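Local coordinates for Thiol:disulfide interchange protein DsbA (Pseudomonas aeruginosa, PDB 4ZL8), which belongs to the DsbA family of periplasmic thioredoxin-fold oxidoreductases and probably forms disulfide bonds in other proteins by passing on its own, at residues 28-33 with 61-66. The protein carries 1 engineered substitution. Residues are numbered along the deposited sequence; the frame is centred on the assembly and turned at random.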
loop_
_atom_site.group_PDB
_atom_site.type_symbol
_atom_site.label_atom_id
_atom_site.label_comp_id
_atom_site.label_asym_id
_atom_site.label_seq_id
_atom_site.Cartn_x
_atom_site.Cartn_y
_atom_site.Cartn_z
ATOM N N GLU A 28 -3.262 -12.650 1.186
ATOM C CA GLU A 28 -2.954 -11.256 0.903
ATOM C C GLU A 28 -2.510 -10.479 2.147
ATOM O O GLU A 28 -3.050 -10.668 3.228
ATOM C CB GLU A 28 -4.190 -10.588 0.305
ATOM C CG GLU A 28 -3.871 -9.319 -0.476
ATOM C CD GLU A 28 -5.116 -8.572 -0.933
ATOM O OE1 GLU A 28 -6.070 -8.467 -0.136
ATOM O OE2 GLU A 28 -5.128 -8.129 -2.100
ATOM N N VAL A 29 -1.541 -9.590 1.949
ATOM C CA VAL A 29 -1.203 -8.596 2.963
ATOM C C VAL A 29 -1.191 -7.242 2.282
ATOM O O VAL A 29 -0.397 -7.025 1.371
ATOM C CB VAL A 29 0.172 -8.846 3.582
ATOM C CG1 VAL A 29 0.489 -7.770 4.612
ATOM C CG2 VAL A 29 0.235 -10.239 4.215
ATOM N N VAL A 30 -2.097 -6.358 2.686
ATOM C CA VAL A 30 -2.184 -5.012 2.121
ATOM C C VAL A 30 -1.723 -3.979 3.136
ATOM O O VAL A 30 -2.173 -3.995 4.280
ATOM C CB VAL A 30 -3.644 -4.692 1.756
ATOM C CG1 VAL A 30 -3.755 -3.257 1.236
ATOM C CG2 VAL A 30 -4.183 -5.666 0.721
ATOM N N GLU A 31 -0.800 -3.116 2.712
ATOM C CA GLU A 31 -0.521 -1.900 3.468
ATOM C C GLU A 31 -1.186 -0.748 2.736
ATOM O O GLU A 31 -0.796 -0.420 1.612
ATOM C CB GLU A 31 0.981 -1.621 3.598
ATOM C CG GLU A 31 1.223 -0.403 4.482
ATOM C CD GLU A 31 2.544 0.298 4.294
ATOM O OE1 GLU A 31 3.296 0.039 3.349
ATOM O OE2 GLU A 31 2.810 1.216 5.117
ATOM N N LEU A 32 -2.210 -0.158 3.345
ATOM C CA LEU A 32 -2.772 1.094 2.817
ATOM C C LEU A 32 -1.884 2.238 3.286
ATOM O O LEU A 32 -1.517 2.303 4.471
ATOM C CB LEU A 32 -4.220 1.300 3.253
ATOM C CG LEU A 32 -5.219 0.297 2.636
ATOM C CD1 LEU A 32 -5.483 -0.790 3.627
ATOM C CD2 LEU A 32 -6.526 0.980 2.232
ATOM N N PHE A 33 -1.518 3.105 2.347
ATOM C CA PHE A 33 -0.509 4.118 2.644
ATOM C C PHE A 33 -0.764 5.352 1.780
ATOM O O PHE A 33 -1.573 5.345 0.870
ATOM C CB PHE A 33 0.903 3.565 2.372
ATOM C CG PHE A 33 1.303 3.660 0.946
ATOM C CD1 PHE A 33 0.673 2.887 -0.018
ATOM C CD2 PHE A 33 2.302 4.524 0.546
ATOM C CE1 PHE A 33 1.016 3.011 -1.336
ATOM C CE2 PHE A 33 2.637 4.644 -0.782
ATOM C CZ PHE A 33 2.012 3.874 -1.709
ATOM N N VAL A 61 1.049 -6.360 -0.982
ATOM C CA VAL A 61 0.847 -5.237 -1.870
ATOM C C VAL A 61 0.579 -3.980 -1.083
ATOM O O VAL A 61 0.041 -4.001 0.011
ATOM C CB VAL A 61 -0.284 -5.482 -2.835
ATOM C CG1 VAL A 61 -1.567 -5.638 -2.082
ATOM C CG2 VAL A 61 -0.366 -4.370 -3.877
ATOM N N ARG A 62 1.013 -2.878 -1.671
ATOM C CA ARG A 62 0.642 -1.593 -1.168
ATOM C C ARG A 62 -0.549 -1.102 -1.943
ATOM O O ARG A 62 -0.674 -1.338 -3.141
ATOM C CB ARG A 62 1.766 -0.579 -1.296
ATOM C CG ARG A 62 2.823 -0.730 -0.227
ATOM C CD ARG A 62 3.748 0.469 -0.201
ATOM N NE ARG A 62 4.791 0.244 0.787
ATOM C CZ ARG A 62 5.843 -0.532 0.590
ATOM N NH1 ARG A 62 6.029 -1.129 -0.576
ATOM N NH2 ARG A 62 6.723 -0.683 1.571
ATOM N N LEU A 63 -1.428 -0.408 -1.242
ATOM C CA LEU A 63 -2.605 0.183 -1.853
ATOM C C LEU A 63 -2.670 1.642 -1.414
ATOM O O LEU A 63 -2.688 1.919 -0.218
ATOM C CB LEU A 63 -3.861 -0.529 -1.362
ATOM C CG LEU A 63 -5.149 -0.169 -2.106
ATOM C CD1 LEU A 63 -5.143 -0.681 -3.544
ATOM C CD2 LEU A 63 -6.316 -0.746 -1.302
ATOM N N PRO A 64 -2.692 2.567 -2.380
ATOM C CA PRO A 64 -2.743 3.970 -1.978
ATOM C C PRO A 64 -4.118 4.328 -1.473
ATOM O O PRO A 64 -5.109 3.934 -2.077
ATOM C CB PRO A 64 -2.450 4.704 -3.278
ATOM C CG PRO A 64 -3.041 3.831 -4.321
ATOM C CD PRO A 64 -2.799 2.414 -3.834
ATOM N N ALA A 65 -4.181 5.082 -0.380
ATOM C CA ALA A 65 -5.431 5.587 0.171
ATOM C C ALA A 65 -5.777 6.846 -0.609
ATOM O O ALA A 65 -5.023 7.826 -0.617
ATOM C CB ALA A 65 -5.283 5.877 1.649
ATOM N N LEU A 66 -6.897 6.788 -1.321
ATOM C CA LEU A 66 -7.320 7.869 -2.201
ATOM C C LEU A 66 -8.374 8.696 -1.477
ATOM O O LEU A 66 -9.571 8.647 -1.808
ATOM C CB LEU A 66 -7.852 7.304 -3.522
ATOM C CG LEU A 66 -6.868 6.380 -4.234
ATOM C CD1 LEU A 66 -7.539 5.767 -5.455
ATOM C CD2 LEU A 66 -5.591 7.101 -4.628
#
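Strands 28-33 and 61-64 run parallel at an axis separation of 4.6 Å, their directions 33° apart, and five backbone hydrogen bonds join V61 N to V29 O, E31 N to V61 O, L63 N to E31 O, F33 N to L63 O and, just past the second strand, A65 N to F33 O. The bond from V61 N is the shortest at 2.8 Å and lies nearly along the C=O axis of V29, whereas L63 N sits above the carbonyl plane of E31. On the face bearing E31 and F33, R62 bridges both residues. Its chain, extended from CG to NE, brings CD over the centre of the F33 ring, a CH-pi contact 3.9 Å from the centroid, while CB meets ring atom CE1 at 3.7 Å. The ring is placed there by chi1 of 83°, which puts CG in the crowded position between the backbone N and the carbonyl carbon. E31, with CG anti to its backbone N (chi1 -176°), runs alongside R62. Its OE1 forms a salt bridge to R62 NE at 3.0 Å, but the hydrogen bond within it is strongly bent and weak. NH2 of the same guanidinium forms a salt bridge with E44 OE2 of helix 38-52, the connection in this beta-alpha-beta unit of the thioredoxin fold. That helix begins at the redox-active C37-C40 pair, whose CxxC motif the F33 side chain touches. On the face bearing V30 and L32 the contacts are mainly between apolar side chains: V30 CG2 meets V61 CG1 at 3.8 Å, V30 CG1 rests on L63 CB, and L32 and L63 lie side by side, touching through their CD2 methyls.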